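Local coordinates for AlgW protein (Pseudomonas aeruginosa, PDB 7CO3), which probably acts as a serine endopeptidase of the HtrA type, with a trypsin-like protease domain followed by a PDZ domain, at residues Asn68-Lys73 with Ser104-Ala109. The protein carries 1 engineered substitution. Sequence-based numbering, arbitrary orientation.
Sequences NLYTTK and SSLGSA
Leu-69 and Gly-107 form one hydrogen-bonded pair of two antiparallel strands, and Thr-71 and Ser-105 form the next. Leu-69 N donates to Gly-107 O at 2.9 Å. The bond is nearly straight at the hydrogen (173°), but the donor stands above the plane of the carbonyl. The return bond, Gly-107 N to Leu-69 O, is bent and weak. The second pair is more regular. Thr-71 N to Ser-105 O and Ser-105 N to Thr-71 O are both 2.9 Å, and the latter runs nearly along the C=O axis. Leu-106 CA and Ser-104 CA add CA-H...O contacts to Leu-69 O and Thr-71 O.

Thr-71 and Ser-105 share one face of the sheet, with OG1 and OG 3.0 Å apart. Each oxygen sits between its own backbone N and carbonyl carbon (chi1 65° and 47°), which turns each hydroxyl toward the other residue. A water lies close to both, but at 2.5 Å from Thr-71 OG1 and from Ser-105 OG its position is doubtful.

On the other face, Tyr-70 meets Leu-106. Leu-106 CD1 lies in the ring plane at the edge, 3.4 Å from Tyr-70 CD1. Tyr-70 OH also accepts a weak bond from Asn-68 ND2.

Leu-69 turns to the Thr-71 face, where its CG lies 3.7 Å from Ala-109 CB. It is buried there and also packs on Val-124 and Thr-125 of helix 122-125. Gly-107, its partner, adds no side chain on this face.

Ser-108 OG is hydrogen-bonded to Gly-225 O, so its polar end is held from outside the pair. The two strands are neighbours in the closed six-stranded antiparallel barrel of the trypsin-like fold. Strand 130-134 flanks 66-72, and strand 117-120 flanks 104-113.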
# COMPACT_ATOMS: atom_id res chain seq x y z
N ASN B 68 9.11 9.02 19.03
CA ASN B 68 10.18 9.01 18.04
C ASN B 68 11.55 8.83 18.70
O ASN B 68 11.84 9.40 19.76
CB ASN B 68 10.15 10.31 17.23
CG ASN B 68 8.83 10.50 16.48
OD1 ASN B 68 8.11 9.55 16.23
ND2 ASN B 68 8.52 11.73 16.12
N LEU B 69 12.42 8.09 18.02
CA LEU B 69 13.80 7.87 18.43
C LEU B 69 14.72 8.50 17.40
O LEU B 69 14.55 8.28 16.19
CB LEU B 69 14.14 6.38 18.56
CG LEU B 69 13.60 5.50 19.72
CD1 LEU B 69 14.34 4.19 19.75
CD2 LEU B 69 13.67 6.19 21.12
N TYR B 70 15.70 9.28 17.88
CA TYR B 70 16.78 9.87 17.09
C TYR B 70 18.09 9.47 17.74
O TYR B 70 18.35 9.85 18.88
CB TYR B 70 16.68 11.40 17.04
CG TYR B 70 15.33 11.89 16.62
CD1 TYR B 70 14.91 11.78 15.30
CD2 TYR B 70 14.45 12.43 17.54
CE1 TYR B 70 13.66 12.20 14.90
CE2 TYR B 70 13.20 12.85 17.17
CZ TYR B 70 12.80 12.74 15.85
OH TYR B 70 11.57 13.17 15.49
N THR B 71 18.90 8.69 17.01
CA THR B 71 20.12 8.10 17.52
C THR B 71 21.32 8.61 16.71
O THR B 71 21.23 8.78 15.49
CB THR B 71 20.05 6.55 17.50
OG1 THR B 71 19.98 6.06 16.15
CG2 THR B 71 18.84 6.06 18.25
N THR B 72 22.42 8.87 17.41
CA THR B 72 23.68 9.24 16.78
C THR B 72 24.73 8.21 17.14
O THR B 72 24.80 7.76 18.29
CB THR B 72 24.12 10.65 17.15
OG1 THR B 72 23.95 10.84 18.56
CG2 THR B 72 23.27 11.67 16.43
N LYS B 73 25.52 7.82 16.13
CA LYS B 73 26.43 6.69 16.16
C LYS B 73 27.61 7.02 15.25
O LYS B 73 27.58 8.01 14.52
CB LYS B 73 25.73 5.41 15.69
CG LYS B 73 26.54 4.13 15.84
CD LYS B 73 26.14 3.07 14.83
CE LYS B 73 26.50 1.67 15.33
NZ LYS B 73 27.94 1.51 15.66
N SER B 104 23.67 9.73 12.03
CA SER B 104 22.36 9.97 12.62
C SER B 104 21.34 9.04 11.96
O SER B 104 21.40 8.81 10.75
CB SER B 104 21.94 11.45 12.48
OG SER B 104 21.39 11.71 11.20
N SER B 105 20.43 8.49 12.76
CA SER B 105 19.37 7.64 12.24
C SER B 105 18.14 7.74 13.14
O SER B 105 18.19 8.32 14.23
CB SER B 105 19.84 6.19 12.09
OG SER B 105 20.52 5.79 13.26
N LEU B 106 17.04 7.17 12.66
CA LEU B 106 15.69 7.46 13.14
C LEU B 106 14.98 6.15 13.44
O LEU B 106 15.35 5.10 12.92
CB LEU B 106 14.88 8.20 12.09
CG LEU B 106 14.69 9.70 12.17
CD1 LEU B 106 16.03 10.33 12.46
CD2 LEU B 106 14.16 10.14 10.83
N GLY B 107 13.92 6.23 14.23
CA GLY B 107 13.16 5.05 14.58
C GLY B 107 12.00 5.43 15.49
O GLY B 107 11.64 6.60 15.60
N SER B 108 11.38 4.40 16.08
CA SER B 108 10.28 4.61 17.01
C SER B 108 10.51 3.73 18.23
O SER B 108 11.43 2.92 18.27
CB SER B 108 8.93 4.28 16.36
OG SER B 108 8.87 4.79 15.03
N ALA B 109 9.65 3.89 19.23
CA ALA B 109 9.73 3.10 20.46
C ALA B 109 8.40 3.19 21.18
O ALA B 109 7.61 4.10 20.95
CB ALA B 109 10.86 3.58 21.39
O HOH W 1 18.79 4.55 14.50